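Local coordinates for 3-methylaspartate ammonia-lyase (Citrobacter amalonaticus, PDB 1KKR), which catalyses the reversible anti elimination of ammonia from L-threo-3-methylaspartate to give mesaconate, using magnesium as cofactor, at residues A[108-113]-A[155-160]; A[148-153]-A[371-376]. One frame throughout, in Å; residues are numbered along the deposited sequence.

Contact 1. Residues A[108-113]-A[155-160]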
loop_
_atom_site.group_PDB
_atom_site.type_symbol
_atom_site.label_atom_id
_atom_site.label_comp_id
_atom_site.label_asym_id
_atom_site.label_seq_id
_atom_site.Cartn_x
_atom_site.Cartn_y
_atom_site.Cartn_z
ATOM N N ALA A 108 29.366 -9.238 4.142
ATOM C CA ALA A 108 29.055 -8.117 5.043
ATOM C C ALA A 108 28.312 -7.034 4.266
ATOM O O ALA A 108 28.369 -7.003 3.058
ATOM C CB ALA A 108 30.324 -7.553 5.621
ATOM N N PHE A 109 27.707 -6.106 4.982
ATOM C CA PHE A 109 26.944 -4.996 4.422
ATOM C C PHE A 109 27.664 -3.660 4.359
ATOM O O PHE A 109 27.682 -3.010 3.331
ATOM C CB PHE A 109 25.669 -4.860 5.280
ATOM C CG PHE A 109 24.887 -3.595 5.033
ATOM C CD1 PHE A 109 24.414 -3.302 3.762
ATOM C CD2 PHE A 109 24.585 -2.713 6.074
ATOM C CE1 PHE A 109 23.714 -2.130 3.511
ATOM C CE2 PHE A 109 23.847 -1.545 5.819
ATOM C CZ PHE A 109 23.398 -1.278 4.530
ATOM N N LEU A 110 28.332 -3.274 5.438
ATOM C CA LEU A 110 28.827 -1.902 5.559
ATOM C C LEU A 110 29.897 -1.436 4.586
ATOM O O LEU A 110 29.813 -0.333 4.048
ATOM C CB LEU A 110 29.254 -1.667 7.026
ATOM C CG LEU A 110 29.044 -0.350 7.768
ATOM C CD1 LEU A 110 27.840 0.489 7.474
ATOM C CD2 LEU A 110 29.059 -0.719 9.285
ATOM N N PRO A 111 30.919 -2.231 4.369
ATOM C CA PRO A 111 31.915 -1.824 3.391
ATOM C C PRO A 111 31.217 -1.602 2.006
ATOM O O PRO A 111 31.450 -0.607 1.310
ATOM C CB PRO A 111 32.916 -2.980 3.387
ATOM C CG PRO A 111 32.657 -3.747 4.638
ATOM C CD PRO A 111 31.205 -3.531 5.006
ATOM N N ASN A 112 30.298 -2.476 1.624
ATOM C CA ASN A 112 29.595 -2.208 0.346
ATOM C C ASN A 112 28.808 -0.875 0.403
ATOM O O ASN A 112 28.760 -0.096 -0.550
ATOM C CB ASN A 112 28.648 -3.364 -0.033
ATOM C CG ASN A 112 29.387 -4.602 -0.443
ATOM O OD1 ASN A 112 30.506 -4.504 -0.939
ATOM N ND2 ASN A 112 28.766 -5.782 -0.263
ATOM N N ALA A 113 28.148 -0.646 1.524
ATOM C CA ALA A 113 27.280 0.497 1.663
ATOM C C ALA A 113 28.110 1.762 1.569
ATOM O O ALA A 113 27.721 2.742 0.937
ATOM C CB ALA A 113 26.505 0.435 2.972
ATOM N N CYS A 155 22.031 -5.319 13.642
ATOM C CA CYS A 155 22.443 -5.630 15.013
ATOM C C CYS A 155 23.887 -6.160 15.103
ATOM O O CYS A 155 24.675 -5.718 15.947
ATOM C CB CYS A 155 21.467 -6.621 15.613
ATOM S SG CYS A 155 19.900 -5.857 16.012
ATOM N N ASP A 156 24.230 -7.084 14.220
ATOM C CA ASP A 156 25.537 -7.690 14.206
ATOM C C ASP A 156 26.614 -6.701 13.841
ATOM O O ASP A 156 27.650 -6.666 14.499
ATOM C CB ASP A 156 25.619 -8.818 13.180
ATOM C CG ASP A 156 24.994 -10.110 13.657
ATOM O OD1 ASP A 156 24.687 -10.235 14.839
ATOM O OD2 ASP A 156 24.766 -11.078 12.916
ATOM N N GLU A 157 26.414 -5.930 12.770
ATOM C CA GLU A 157 27.497 -5.044 12.296
ATOM C C GLU A 157 27.627 -3.809 13.133
ATOM O O GLU A 157 28.626 -3.074 13.042
ATOM C CB GLU A 157 27.373 -4.661 10.802
ATOM C CG GLU A 157 27.358 -5.889 9.907
ATOM C CD GLU A 157 27.686 -5.658 8.427
ATOM O OE1 GLU A 157 28.106 -4.580 8.026
ATOM O OE2 GLU A 157 27.487 -6.586 7.626
ATOM N N TRP A 158 26.602 -3.510 13.903
ATOM C CA TRP A 158 26.707 -2.306 14.747
ATOM C C TRP A 158 26.809 -2.720 16.220
ATOM O O TRP A 158 26.731 -1.894 17.108
ATOM C CB TRP A 158 25.536 -1.356 14.591
ATOM C CG TRP A 158 25.635 -0.304 13.461
ATOM C CD1 TRP A 158 25.890 1.022 13.595
ATOM C CD2 TRP A 158 25.395 -0.516 12.076
ATOM N NE1 TRP A 158 25.829 1.651 12.375
ATOM C CE2 TRP A 158 25.507 0.726 11.425
ATOM C CE3 TRP A 158 25.068 -1.625 11.317
ATOM C CZ2 TRP A 158 25.351 0.870 10.046
ATOM C CZ3 TRP A 158 24.882 -1.470 9.950
ATOM C CH2 TRP A 158 25.053 -0.248 9.331
ATOM N N GLN A 159 26.862 -4.026 16.449
ATOM C CA GLN A 159 26.949 -4.600 17.776
ATOM C C GLN A 159 25.856 -4.052 18.652
ATOM O O GLN A 159 26.105 -3.353 19.622
ATOM C CB GLN A 159 28.398 -4.353 18.359
ATOM N N LEU A 160 24.613 -4.380 18.308
ATOM C CA LEU A 160 23.452 -3.939 19.069
ATOM C C LEU A 160 22.748 -5.184 19.575
ATOM O O LEU A 160 22.764 -6.212 18.911
ATOM C CB LEU A 160 22.427 -3.208 18.178
ATOM C CG LEU A 160 23.049 -2.114 17.323
ATOM C CD1 LEU A 160 22.133 -1.563 16.254
ATOM C CD2 LEU A 160 23.470 -1.001 18.268
#
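The carboxylate of E157 takes two backbone N-H groups where the chain enters helix 110-118, one with each oxygen. E157 OE2 accepts from F109 N at 2.7 Å in a nearly straight bond (163°). E157 OE1 accepts from L110 N at 2.9 Å in a more bent one (149°). Both oxygens use their syn lone pairs, on the inner side of the carboxylate, so the group bridges two successive amides and is fixed in its rotation. Beyond CG the chain of E157 is extended (chi2 -161°), which carries the charge away from its own helix. A carboxylate thus faces the N-terminal end of another helix, whose dipole would be expected to favour a negative charge; both helices belong to the N-terminal region of this enolase-like lyase. The chain leaves helix 150-157 through a Schellman motif at Q159, and the indole of W158, next to it, reaches L110 and F109 across the contact. L110 CD2 sits over the six-membered ring of W158 in a CH-pi contact, 4.1 Å from its centroid, while L110 CD1 comes within 3.4 Å of W158 CH2. F109 CE2 meets the indole at its edge. The indole NE1 is satisfied by D343 of helix 339-350.

Contact 2. Residues A[148-153]-A[371-376]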
loop_
_atom_site.group_PDB
_atom_site.type_symbol
_atom_site.label_atom_id
_atom_site.label_comp_id
_atom_site.label_asym_id
_atom_site.label_seq_id
_atom_site.Cartn_x
_atom_site.Cartn_y
_atom_site.Cartn_z
ATOM N N ARG A 148 20.253 -14.692 7.852
ATOM C CA ARG A 148 19.868 -13.748 8.858
ATOM C C ARG A 148 18.743 -12.913 8.273
ATOM O O ARG A 148 18.551 -12.851 7.061
ATOM C CB ARG A 148 21.072 -12.822 9.169
ATOM C CG ARG A 148 22.108 -13.453 10.134
ATOM C CD ARG A 148 23.371 -12.671 10.424
ATOM N NE ARG A 148 24.165 -12.407 9.242
ATOM C CZ ARG A 148 25.103 -11.508 9.205
ATOM N NH1 ARG A 148 25.356 -10.830 10.313
ATOM N NH2 ARG A 148 25.823 -11.322 8.112
ATOM N N LEU A 149 17.989 -12.302 9.157
ATOM C CA LEU A 149 17.073 -11.246 8.777
ATOM C C LEU A 149 17.874 -9.957 8.632
ATOM O O LEU A 149 18.927 -9.799 9.284
ATOM C CB LEU A 149 16.064 -11.028 9.889
ATOM C CG LEU A 149 15.321 -12.314 10.301
ATOM C CD1 LEU A 149 14.208 -12.028 11.304
ATOM C CD2 LEU A 149 14.697 -12.978 9.112
ATOM N N LYS A 150 17.350 -9.015 7.840
ATOM C CA LYS A 150 17.980 -7.682 7.693
ATOM C C LYS A 150 18.263 -7.035 9.092
ATOM O O LYS A 150 19.363 -6.511 9.334
ATOM C CB LYS A 150 17.148 -6.780 6.781
ATOM C CG LYS A 150 17.203 -7.169 5.295
ATOM C CD LYS A 150 16.353 -6.220 4.412
ATOM C CE LYS A 150 14.867 -6.396 4.631
ATOM N NZ LYS A 150 14.501 -7.753 4.103
ATOM N N THR A 151 17.295 -7.146 10.011
ATOM C CA THR A 151 17.446 -6.629 11.349
ATOM C C THR A 151 18.680 -7.179 12.012
ATOM O O THR A 151 19.397 -6.431 12.680
ATOM C CB THR A 151 16.283 -6.964 12.251
ATOM O OG1 THR A 151 15.044 -6.492 11.696
ATOM C CG2 THR A 151 16.399 -6.138 13.458
ATOM N N GLU A 152 18.860 -8.494 11.944
ATOM C CA GLU A 152 20.032 -9.105 12.572
ATOM C C GLU A 152 21.347 -8.616 11.985
ATOM O O GLU A 152 22.324 -8.474 12.710
ATOM C CB GLU A 152 19.971 -10.623 12.542
ATOM C CG GLU A 152 18.757 -11.162 13.256
ATOM C CD GLU A 152 18.543 -12.646 13.018
ATOM O OE1 GLU A 152 18.507 -13.138 11.870
ATOM O OE2 GLU A 152 18.426 -13.341 14.013
ATOM N N VAL A 153 21.392 -8.391 10.686
ATOM C CA VAL A 153 22.621 -7.957 10.043
ATOM C C VAL A 153 23.029 -6.595 10.670
ATOM O O VAL A 153 24.196 -6.344 11.045
ATOM C CB VAL A 153 22.497 -7.857 8.471
ATOM C CG1 VAL A 153 23.693 -7.257 7.914
ATOM C CG2 VAL A 153 22.349 -9.232 7.756
ATOM N N CYS A 371 13.089 -0.303 5.896
ATOM C CA CYS A 371 13.154 0.613 7.030
ATOM C C CYS A 371 12.666 -0.022 8.359
ATOM O O CYS A 371 13.170 0.319 9.438
ATOM C CB CYS A 371 12.358 1.853 6.714
ATOM S SG CYS A 371 13.199 2.966 5.583
ATOM N N VAL A 372 11.715 -0.963 8.270
ATOM C CA VAL A 372 11.193 -1.635 9.486
ATOM C C VAL A 372 12.367 -2.389 10.232
ATOM O O VAL A 372 12.506 -2.330 11.469
ATOM C CB VAL A 372 10.068 -2.578 9.152
ATOM C CG1 VAL A 372 9.733 -3.391 10.396
ATOM C CG2 VAL A 372 8.777 -1.793 8.665
ATOM N N HIS A 373 13.258 -2.997 9.454
ATOM C CA HIS A 373 14.407 -3.762 9.964
ATOM C C HIS A 373 15.434 -2.830 10.590
ATOM O O HIS A 373 15.959 -3.060 11.689
ATOM C CB HIS A 373 14.983 -4.669 8.871
ATOM C CG HIS A 373 14.109 -5.852 8.554
ATOM N ND1 HIS A 373 14.388 -7.119 9.003
ATOM C CD2 HIS A 373 12.936 -5.953 7.870
ATOM C CE1 HIS A 373 13.435 -7.951 8.615
ATOM N NE2 HIS A 373 12.541 -7.272 7.928
ATOM N N VAL A 374 15.659 -1.734 9.901
ATOM C CA VAL A 374 16.510 -0.677 10.376
ATOM C C VAL A 374 16.016 -0.178 11.726
ATOM O O VAL A 374 16.815 -0.037 12.659
ATOM C CB VAL A 374 16.620 0.476 9.366
ATOM C CG1 VAL A 374 17.304 1.651 10.040
ATOM C CG2 VAL A 374 17.381 -0.003 8.033
ATOM N N ALA A 375 14.706 -0.047 11.882
ATOM C CA ALA A 375 14.159 0.495 13.118
ATOM C C ALA A 375 14.210 -0.529 14.232
ATOM O O ALA A 375 14.583 -0.218 15.381
ATOM C CB ALA A 375 12.692 0.996 12.910
ATOM N N LEU A 376 13.786 -1.749 13.939
ATOM C CA LEU A 376 13.813 -2.780 14.964
ATOM C C LEU A 376 15.250 -2.896 15.524
ATOM O O LEU A 376 15.439 -3.121 16.697
ATOM C CB LEU A 376 13.338 -4.123 14.411
ATOM C CG LEU A 376 11.833 -4.159 14.200
ATOM C CD1 LEU A 376 11.429 -5.435 13.443
ATOM C CD2 LEU A 376 11.166 -4.089 15.559
#
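This is a buried helix-to-helix contact in which the first turn of helix 150-157 packs on helix 365-378, with the imidazole of H373 at its centre. The backbones come close: the CA atoms of T151 and H373 are only 4.4 Å apart. The imidazole reaches across to the start of the other helix, where H373 ND1 accepts from T151 N at 3.1 Å; the donor lies near the ring plane, 12° out of it, but the bond is bent (140°). T151 OG1 is also near, 2.8 Å from H373 ND1. The other ring nitrogen, NE2, is hydrogen-bonded to E401, so both have polar partners. K150 passes over one face of the imidazole: a bend at chi3 (-70°) brings K150 CE to 4.0 Å from the H373 ring centroid in a CH-pi contact, and a second at chi4 turns the ammonium toward its salt bridge with D140. T151 CG2, anti to its own backbone nitrogen, packs on L376 CB at 3.8 Å. Helix 392-410 closes in beside them through T405. L149 N, at the N-cap, is bound by the E152 carboxylate, the N3-side-chain-to-N-cap-amide half of a capping box; the N-cap leucine has no side-chain acceptor for the reciprocal bond. The whole joins the N-terminal region to an outer helix of the enolase-superfamily TIM barrel.

Contacts 1 and 2 lie about 11 Å apart, centre to centre, and share helix 150-157, contact 2 using its start and contact 1 its end. Along the chain their segments alternate: 108-113, 148-153, 155-160, then 371-376. A salt bridge between R148 and D156 ties the two together, and F109 packs against V153. Both segments of contact 1, near the surface, are N-terminal, but W158 and L110 also meet helix 339-350 of the C-terminal region; contact 2 is buried and reaches helix 365-378 of the same region. The single short helix therefore touches the barrel at both ends, joining the two regions well away from the magnesium and substrate sites.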